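Local coordinates for protein magnesium transporter (Enterococcus faecalis, PDB 2OUX) that probably transports magnesium across the cell membrane as a homodimer, represented here by its magnesium-binding cytosolic N and CBS domains, at residues 100-105 with 130-135; 95-100 with 169-174. All blocks are in the same frame, centred on the assembly; numbering follows the deposited sequence.

Contact 1: residues 100-105 with 130-135. With MG (magnesium ion), chain D.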
ATOM      1  N   ASN A 100      -4.520  14.211  -9.276  1.00 28.21           N
ATOM      2  CA  ASN A 100      -5.628  14.906  -8.642  1.00 28.11           C
ATOM      3  C   ASN A 100      -5.872  16.268  -9.272  1.00 28.32           C
ATOM      4  O   ASN A 100      -7.014  16.709  -9.372  1.00 29.31           O
ATOM      5  CB  ASN A 100      -5.370  15.077  -7.147  1.00 28.59           C
ATOM      6  CG  ASN A 100      -5.252  13.749  -6.421  1.00 28.80           C
ATOM      7  OD1 ASN A 100      -5.979  12.800  -6.720  1.00 27.24           O
ATOM      8  ND2 ASN A 100      -4.349  13.683  -5.448  1.00 25.26           N
ATOM      9  N   ALA A 101      -4.806  16.936  -9.692  1.00 27.21           N
ATOM     10  CA  ALA A 101      -4.955  18.242 -10.319  1.00 29.51           C
ATOM     11  C   ALA A 101      -5.720  18.092 -11.639  1.00 28.23           C
ATOM     12  O   ALA A 101      -6.711  18.788 -11.872  1.00 27.72           O
ATOM     13  CB  ALA A 101      -3.593  18.872 -10.559  1.00 27.51           C
ATOM     14  N   VAL A 102      -5.252  17.182 -12.492  1.00 28.51           N
ATOM     15  CA  VAL A 102      -5.896  16.936 -13.775  1.00 28.52           C
ATOM     16  C   VAL A 102      -7.386  16.646 -13.581  1.00 29.20           C
ATOM     17  O   VAL A 102      -8.222  17.164 -14.322  1.00 28.97           O
ATOM     18  CB  VAL A 102      -5.227  15.751 -14.522  1.00 28.87           C
ATOM     19  CG1 VAL A 102      -6.143  15.224 -15.616  1.00 29.37           C
ATOM     20  CG2 VAL A 102      -3.919  16.206 -15.132  1.00 27.95           C
ATOM     21  N   ASP A 103      -7.725  15.837 -12.582  1.00 28.96           N
ATOM     22  CA  ASP A 103      -9.124  15.520 -12.336  1.00 29.77           C
ATOM     23  C   ASP A 103      -9.930  16.759 -11.970  1.00 32.07           C
ATOM     24  O   ASP A 103     -11.027  16.972 -12.493  1.00 34.54           O
ATOM     25  CB  ASP A 103      -9.266  14.472 -11.222  1.00 27.72           C
ATOM     26  CG  ASP A 103      -8.797  13.102 -11.654  1.00 26.60           C
ATOM     27  OD1 ASP A 103      -8.330  13.006 -12.798  1.00 23.15           O
ATOM     28  OD2 ASP A 103      -8.883  12.137 -10.854  1.00 22.62           O
ATOM     29  N   LEU A 104      -9.396  17.570 -11.063  1.00 32.63           N
ATOM     30  CA  LEU A 104     -10.080  18.780 -10.636  1.00 32.35           C
ATOM     31  C   LEU A 104     -10.374  19.614 -11.882  1.00 33.28           C
ATOM     32  O   LEU A 104     -11.520  19.971 -12.151  1.00 33.15           O
ATOM     33  CB  LEU A 104      -9.195  19.573  -9.672  1.00 34.36           C
ATOM     34  CG  LEU A 104      -9.817  20.644  -8.766  1.00 37.69           C
ATOM     35  CD1 LEU A 104     -10.808  21.478  -9.547  1.00 36.18           C
ATOM     36  CD2 LEU A 104     -10.511  19.979  -7.590  1.00 39.98           C
ATOM     37  N   LEU A 105      -9.332  19.910 -12.647  1.00 33.46           N
ATOM     38  CA  LEU A 105      -9.480  20.705 -13.857  1.00 34.82           C
ATOM     39  C   LEU A 105     -10.547  20.179 -14.812  1.00 37.47           C
ATOM     40  O   LEU A 105     -11.368  20.950 -15.311  1.00 38.75           O
ATOM     41  CB  LEU A 105      -8.137  20.808 -14.566  1.00 31.29           C
ATOM     42  CG  LEU A 105      -7.133  21.577 -13.704  1.00 32.46           C
ATOM     43  CD1 LEU A 105      -5.790  21.640 -14.399  1.00 32.32           C
ATOM     44  CD2 LEU A 105      -7.663  22.986 -13.447  1.00 34.66           C
ATOM     45  N   GLU A 130       0.736  17.266 -19.665  1.00 41.17           N
ATOM     46  CA  GLU A 130       0.976  15.977 -20.302  1.00 40.50           C
ATOM     47  C   GLU A 130      -0.176  15.018 -20.027  1.00 39.82           C
ATOM     48  O   GLU A 130      -0.826  14.519 -20.949  1.00 39.39           O
ATOM     49  CB  GLU A 130       2.261  15.342 -19.777  1.00 42.57           C
ATOM     50  CG  GLU A 130       3.511  16.185 -19.933  1.00 47.51           C
ATOM     51  CD  GLU A 130       4.708  15.551 -19.245  1.00 50.14           C
ATOM     52  OE1 GLU A 130       4.616  15.277 -18.030  1.00 50.49           O
ATOM     53  OE2 GLU A 130       5.737  15.322 -19.913  1.00 53.12           O
ATOM     54  N   LEU A 131      -0.435  14.779 -18.747  1.00 39.23           N
ATOM     55  CA  LEU A 131      -1.471  13.837 -18.344  1.00 37.16           C
ATOM     56  C   LEU A 131      -2.902  14.178 -18.735  1.00 36.58           C
ATOM     57  O   LEU A 131      -3.779  13.316 -18.678  1.00 35.01           O
ATOM     58  CB  LEU A 131      -1.378  13.573 -16.834  1.00 35.03           C
ATOM     59  CG  LEU A 131      -0.277  12.592 -16.392  1.00 32.87           C
ATOM     60  CD1 LEU A 131       1.095  13.103 -16.807  1.00 30.73           C
ATOM     61  CD2 LEU A 131      -0.332  12.421 -14.878  1.00 31.40           C
ATOM     62  N   LEU A 132      -3.144  15.426 -19.120  1.00 38.54           N
ATOM     63  CA  LEU A 132      -4.484  15.838 -19.539  1.00 40.86           C
ATOM     64  C   LEU A 132      -4.810  15.207 -20.884  1.00 41.61           C
ATOM     65  O   LEU A 132      -5.977  15.051 -21.241  1.00 41.45           O
ATOM     66  CB  LEU A 132      -4.573  17.357 -19.676  1.00 39.56           C
ATOM     67  CG  LEU A 132      -4.899  18.182 -18.433  1.00 39.53           C
ATOM     68  CD1 LEU A 132      -4.719  19.648 -18.761  1.00 40.09           C
ATOM     69  CD2 LEU A 132      -6.329  17.905 -17.974  1.00 39.61           C
ATOM     70  N   HIS A 133      -3.761  14.849 -21.619  1.00 44.39           N
ATOM     71  CA  HIS A 133      -3.885  14.240 -22.942  1.00 46.93           C
ATOM     72  C   HIS A 133      -4.454  12.829 -22.930  1.00 46.11           C
ATOM     73  O   HIS A 133      -5.086  12.405 -23.894  1.00 46.69           O
ATOM     74  CB  HIS A 133      -2.518  14.191 -23.630  1.00 51.03           C
ATOM     75  CG  HIS A 133      -2.000  15.526 -24.052  1.00 54.61           C
ATOM     76  ND1 HIS A 133      -2.559  16.256 -25.077  1.00 56.25           N
ATOM     77  CD2 HIS A 133      -0.951  16.263 -23.598  1.00 55.65           C
ATOM     78  CE1 HIS A 133      -1.882  17.379 -25.242  1.00 57.63           C
ATOM     79  NE2 HIS A 133      -0.902  17.404 -24.355  1.00 57.46           N
ATOM     80  N   TYR A 134      -4.221  12.100 -21.843  1.00 44.53           N
ATOM     81  CA  TYR A 134      -4.686  10.722 -21.737  1.00 41.55           C
ATOM     82  C   TYR A 134      -6.191  10.553 -21.652  1.00 41.70           C
ATOM     83  O   TYR A 134      -6.875  11.282 -20.935  1.00 39.69           O
ATOM     84  CB  TYR A 134      -4.009  10.047 -20.550  1.00 37.09           C
ATOM     85  CG  TYR A 134      -2.512  10.055 -20.692  1.00 34.53           C
ATOM     86  CD1 TYR A 134      -1.897   9.416 -21.765  1.00 33.42           C
ATOM     87  CD2 TYR A 134      -1.708  10.729 -19.778  1.00 32.36           C
ATOM     88  CE1 TYR A 134      -0.523   9.446 -21.926  1.00 31.06           C
ATOM     89  CE2 TYR A 134      -0.327  10.768 -19.932  1.00 30.68           C
ATOM     90  CZ  TYR A 134       0.259  10.121 -21.007  1.00 31.73           C
ATOM     91  OH  TYR A 134       1.627  10.136 -21.160  1.00 29.45           O
ATOM     92  N   GLU A 135      -6.686   9.573 -22.402  1.00 43.32           N
ATOM     93  CA  GLU A 135      -8.107   9.250 -22.470  1.00 43.64           C
ATOM     94  C   GLU A 135      -8.623   8.782 -21.121  1.00 42.40           C
ATOM     95  O   GLU A 135      -7.973   8.000 -20.430  1.00 42.07           O
ATOM     96  CB  GLU A 135      -8.351   8.131 -23.498  1.00 47.91           C
ATOM     97  CG  GLU A 135      -7.836   8.418 -24.903  1.00 52.22           C
ATOM     98  CD  GLU A 135      -8.866   9.117 -25.775  1.00 56.08           C
ATOM     99  OE1 GLU A 135      -8.460   9.768 -26.765  1.00 57.25           O
ATOM    100  OE2 GLU A 135     -10.078   9.002 -25.478  1.00 57.43           O
TER
HETATM  101 MG    MG D 402      -7.290  11.257 -13.736  1.00 32.96          MG
HETATM  102  O   HOH W   1      -7.229  10.179 -11.756  1.00 21.72           O
HETATM  103  O   HOH W   2      -7.867  11.793 -16.001  1.00 24.36           O
HETATM  104  O   HOH W   3      -9.188  10.354 -14.066  1.00 31.97           O
HETATM  105  O   HOH W   4      -5.498  12.324 -13.516  1.00 23.34           O
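In the all-helical MgtE intracellular N domain, Val-102 of helix 98-107 packs against Leu-131 and Leu-132 of segment 130-135. The backbones come close here, with Val-102 CA 6.0 Å from Leu-132 CA, and the contact is purely apolar: no hydrogen bond crosses it, and the two segments bury 172 Å² between them. Both valine methyls take part. With CG1 anti to the backbone N (chi1 162°), that branch reaches Leu-132 CD2 at 3.6 Å, the two side chains running antiparallel alongside each other. The other branch, CG2, lies between Leu-131 CB and the branch point of Leu-132, CG, 4.0 Å from each, and is set crosswise to the Leu-131 side chain. Val-102 thus wedges against two consecutive leucines, and Ile-128 of helix 122-131 also touches Val-102 and extends the same apolar patch.

One residue on, the side chain of Asp-103, still within the helix, points to a magnesium ion. Its OD1 binds the metal at 2.2 Å; four waters and the carbonyl O of Ala-141 bring the ligand count to six. Since Ala-141 lies beyond segment 130-135 in the chain, this ion ties helix 98-107 to the start of the CBS region. The second carboxylate oxygen faces Glu-72 OE2, an acidic neighbour whose charge is probably offset by the nearby cation. Rather than joining the metal, Asp-103 OD2 lies 3.4 Å from the magnesium and accepts a hydrogen bond from metal-bound water 1 at 2.7 Å.

Contact 2: residues 95-100 with 169-174. With MG (magnesium ion), chain F.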
ATOM      1  N   GLU A  95       0.287  22.551  -6.534  1.00 32.47           N
ATOM      2  CA  GLU A  95       0.877  21.800  -5.429  1.00 34.00           C
ATOM      3  C   GLU A  95       0.248  20.428  -5.218  1.00 32.49           C
ATOM      4  O   GLU A  95       0.827  19.580  -4.552  1.00 33.94           O
ATOM      5  CB  GLU A  95       0.778  22.603  -4.126  1.00 34.40           C
ATOM      6  CG  GLU A  95       1.702  23.802  -4.050  1.00 38.17           C
ATOM      7  CD  GLU A  95       3.154  23.436  -4.297  1.00 42.65           C
ATOM      8  OE1 GLU A  95       3.569  22.312  -3.933  1.00 42.93           O
ATOM      9  OE2 GLU A  95       3.890  24.280  -4.847  1.00 45.43           O
HETATM   10  N   MSE A  96      -0.941  20.213  -5.769  1.00 32.29           N
HETATM   11  CA  MSE A  96      -1.619  18.930  -5.622  1.00 27.82           C
HETATM   12  C   MSE A  96      -0.857  17.890  -6.423  1.00 26.13           C
HETATM   13  O   MSE A  96      -0.004  18.231  -7.240  1.00 25.25           O
HETATM   14  CB  MSE A  96      -3.049  19.001  -6.179  1.00 30.93           C
HETATM   15  CG  MSE A  96      -4.007  19.932  -5.447  1.00 31.45           C
HETATM   16 SE   MSE A  96      -5.707  20.197  -6.385  1.00 38.87          SE
HETATM   17  CE  MSE A  96      -6.422  18.398  -6.274  1.00 33.70           C
ATOM     18  N   TYR A  97      -1.144  16.616  -6.185  1.00 23.78           N
ATOM     19  CA  TYR A  97      -0.503  15.583  -6.990  1.00 23.84           C
ATOM     20  C   TYR A  97      -1.149  15.710  -8.359  1.00 23.41           C
ATOM     21  O   TYR A  97      -2.366  15.908  -8.473  1.00 23.00           O
ATOM     22  CB  TYR A  97      -0.746  14.193  -6.404  1.00 24.61           C
ATOM     23  CG  TYR A  97       0.095  13.959  -5.187  1.00 27.52           C
ATOM     24  CD1 TYR A  97       1.485  13.873  -5.291  1.00 28.96           C
ATOM     25  CD2 TYR A  97      -0.482  13.888  -3.921  1.00 28.87           C
ATOM     26  CE1 TYR A  97       2.284  13.725  -4.162  1.00 32.99           C
ATOM     27  CE2 TYR A  97       0.309  13.739  -2.779  1.00 32.25           C
ATOM     28  CZ  TYR A  97       1.690  13.661  -2.909  1.00 32.92           C
ATOM     29  OH  TYR A  97       2.481  13.529  -1.796  1.00 36.59           O
ATOM     30  N   THR A  98      -0.329  15.619  -9.395  1.00 24.08           N
ATOM     31  CA  THR A  98      -0.809  15.758 -10.756  1.00 22.50           C
ATOM     32  C   THR A  98      -2.093  15.003 -11.094  1.00 24.54           C
ATOM     33  O   THR A  98      -3.007  15.567 -11.675  1.00 26.46           O
ATOM     34  CB  THR A  98       0.281  15.360 -11.724  1.00 24.88           C
ATOM     35  OG1 THR A  98       1.493  16.038 -11.350  1.00 23.03           O
ATOM     36  CG2 THR A  98      -0.112  15.751 -13.155  1.00 24.21           C
ATOM     37  N   ASP A  99      -2.190  13.736 -10.730  1.00 25.81           N
ATOM     38  CA  ASP A  99      -3.402  13.010 -11.070  1.00 27.25           C
ATOM     39  C   ASP A  99      -4.628  13.728 -10.509  1.00 28.63           C
ATOM     40  O   ASP A  99      -5.646  13.866 -11.194  1.00 28.36           O
ATOM     41  CB  ASP A  99      -3.330  11.566 -10.563  1.00 27.11           C
ATOM     42  CG  ASP A  99      -3.207  11.473  -9.056  1.00 27.48           C
ATOM     43  OD1 ASP A  99      -2.891  12.476  -8.375  1.00 22.93           O
ATOM     44  OD2 ASP A  99      -3.425  10.361  -8.565  1.00 26.86           O
ATOM     45  N   ASN A 100      -4.520  14.211  -9.276  1.00 28.21           N
ATOM     46  CA  ASN A 100      -5.628  14.906  -8.642  1.00 28.11           C
ATOM     47  C   ASN A 100      -5.872  16.268  -9.272  1.00 28.32           C
ATOM     48  O   ASN A 100      -7.014  16.709  -9.372  1.00 29.31           O
ATOM     49  CB  ASN A 100      -5.370  15.077  -7.147  1.00 28.59           C
ATOM     50  CG  ASN A 100      -5.252  13.749  -6.421  1.00 28.80           C
ATOM     51  OD1 ASN A 100      -5.979  12.800  -6.720  1.00 27.24           O
ATOM     52  ND2 ASN A 100      -4.349  13.683  -5.448  1.00 25.26           N
HETATM   53  N   MSE A 169       8.535  15.320  -2.275  1.00 43.06           N
HETATM   54  CA  MSE A 169       7.493  15.539  -3.262  1.00 43.37           C
HETATM   55  C   MSE A 169       6.827  14.247  -3.749  1.00 38.37           C
HETATM   56  O   MSE A 169       5.689  14.271  -4.210  1.00 36.55           O
HETATM   57  CB  MSE A 169       8.060  16.308  -4.468  1.00 51.08           C
HETATM   58  CG  MSE A 169       8.968  15.500  -5.409  1.00 62.64           C
HETATM   59 SE   MSE A 169      10.840  15.323  -4.872  1.00 80.95          SE
HETATM   60  CE  MSE A 169      11.476  17.063  -5.437  1.00 74.67           C
ATOM     61  N   ALA A 170       7.525  13.125  -3.625  1.00 34.46           N
ATOM     62  CA  ALA A 170       7.018  11.836  -4.101  1.00 32.05           C
ATOM     63  C   ALA A 170       5.716  11.307  -3.506  1.00 30.57           C
ATOM     64  O   ALA A 170       5.486  11.418  -2.302  1.00 29.87           O
ATOM     65  CB  ALA A 170       8.099  10.790  -3.941  1.00 29.71           C
ATOM     66  N   GLU A 171       4.868  10.731  -4.363  1.00 30.60           N
ATOM     67  CA  GLU A 171       3.598  10.122  -3.933  1.00 30.72           C
ATOM     68  C   GLU A 171       3.986   9.068  -2.904  1.00 29.46           C
ATOM     69  O   GLU A 171       3.532   9.083  -1.766  1.00 32.99           O
ATOM     70  CB  GLU A 171       2.911   9.387  -5.095  1.00 34.05           C
ATOM     71  CG  GLU A 171       1.666  10.027  -5.704  1.00 37.64           C
ATOM     72  CD  GLU A 171       0.410   9.851  -4.878  1.00 34.06           C
ATOM     73  OE1 GLU A 171       0.071   8.724  -4.484  1.00 35.91           O
ATOM     74  OE2 GLU A 171      -0.257  10.860  -4.628  1.00 41.32           O
ATOM     75  N   THR A 172       4.829   8.140  -3.334  1.00 26.57           N
ATOM     76  CA  THR A 172       5.289   7.069  -2.470  1.00 25.72           C
ATOM     77  C   THR A 172       6.759   6.792  -2.751  1.00 26.25           C
ATOM     78  O   THR A 172       7.243   7.014  -3.859  1.00 28.12           O
ATOM     79  CB  THR A 172       4.505   5.775  -2.729  1.00 23.74           C
ATOM     80  OG1 THR A 172       4.870   4.795  -1.754  1.00 22.76           O
ATOM     81  CG2 THR A 172       4.811   5.236  -4.125  1.00 19.51           C
ATOM     82  N   ILE A 173       7.461   6.306  -1.738  1.00 25.37           N
ATOM     83  CA  ILE A 173       8.864   5.977  -1.870  1.00 23.08           C
ATOM     84  C   ILE A 173       9.021   4.512  -1.516  1.00 20.80           C
ATOM     85  O   ILE A 173      10.130   4.008  -1.448  1.00 20.22           O
ATOM     86  CB  ILE A 173       9.743   6.813  -0.899  1.00 26.16           C
ATOM     87  CG1 ILE A 173       9.487   6.396   0.555  1.00 28.63           C
ATOM     88  CG2 ILE A 173       9.446   8.296  -1.085  1.00 26.43           C
ATOM     89  CD1 ILE A 173      10.546   6.897   1.513  1.00 28.57           C
ATOM     90  N   TYR A 174       7.904   3.824  -1.296  1.00 20.06           N
ATOM     91  CA  TYR A 174       7.968   2.422  -0.911  1.00 21.00           C
ATOM     92  C   TYR A 174       8.424   1.495  -2.017  1.00 22.62           C
ATOM     93  O   TYR A 174       8.690   0.320  -1.793  1.00 23.38           O
ATOM     94  CB  TYR A 174       6.639   1.989  -0.287  1.00 19.54           C
ATOM     95  CG  TYR A 174       6.418   2.728   1.028  1.00 18.42           C
ATOM     96  CD1 TYR A 174       7.506   3.080   1.828  1.00 16.46           C
ATOM     97  CD2 TYR A 174       5.147   3.114   1.443  1.00 15.70           C
ATOM     98  CE1 TYR A 174       7.339   3.812   3.008  1.00 18.59           C
ATOM     99  CE2 TYR A 174       4.965   3.847   2.626  1.00 20.40           C
ATOM    100  CZ  TYR A 174       6.072   4.193   3.403  1.00 19.96           C
ATOM    101  OH  TYR A 174       5.913   4.930   4.556  1.00 19.68           O
TER
HETATM  102 MG    MG F 406      -3.282   9.291  -6.756  1.00 28.46          MG
HETATM  103  O   HOH W   5      -2.330  11.255  -5.971  1.00 18.69           O
HETATM  104  O   HOH W   6      -5.322  10.326  -5.922  1.00 26.02           O
HETATM  105  O   HOH W   7      -3.107   8.658  -4.757  1.00 29.25           O
HETATM  106  O   HOH W   8      -1.299   8.407  -7.347  1.00 22.76           O
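Tyr-97 offers one ring face to Glu-171, its ring held against the loop that precedes strand 175-179. The residue occupies the N-cap position of helix 98-107, and its CG sits anti to the carbonyl carbon (chi1 -75°), which sends the ring out toward segment 169-174. Glu-171 comes in over that face: CG forms a CH-pi contact 4.2 Å from the ring centroid, while OE2 stands above the ring plane nearer the rim, 3.1 Å from Tyr-97 CD2. Ring and carboxylate planes are 76° apart, so the carboxylate is far from stacked flat on the ring. At the ring edge, close to its plane, Tyr-97 CE1 lies 3.4 Å from the carbonyl O of Met-169.

Asp-99 carries the metal. Its OD2 binds a magnesium ion at 2.1 Å, and four waters and Asp-252 OD2 complete six ligands. The site is the magnesium-bridged interface between the N domain and the CBS domains, consistent with the closed, magnesium-bound arrangement of MgtE relatives. Glu-171 belongs to its second shell: OE1 stays 4.1 Å from the magnesium, and metal-bound water 7 donates to it. Water 5, also on the metal, donates to Asp-99 OD1 at 2.8 Å and to Glu-171 OE2, linking two acidic groups whose mutual repulsion the cation probably eases.

Asn-100 follows on the helix, its OD1 2.7 Å from metal-bound water 6 and its ND2 hydrogen-bonded to Asp-68. Across the contact, Thr-172 OG1 accepts from Tyr-174 N in an ST turn, while Tyr-174 stacks on Tyr-174 of the second subunit and Ala-170 O accepts a hydrogen bond from Arg-192 NH2 of that subunit.

Overall arrangement
The two contacts lie about 14 Å apart, centre to centre, and share helix 98-107, with Asn-100 in both. Along the chain, both segments of contact 1 fall between those of contact 2, apart from the shared Asn-100: 95-100, 100-105, 130-135, then 169-174. They also touch, Leu-131 CD2 lying 3.8 Å from Thr-98 CG2. Contact 1 is internal to the N domain, whereas contact 2 spans from it to the first CBS domain, whose loop meets the second subunit. Asp-99 and Asp-103, one helical turn apart, each bind a magnesium ion whose other protein ligand lies later in the chain, so one helix connects magnesium binding to domain arrangement, probably part of how the transporter senses magnesium.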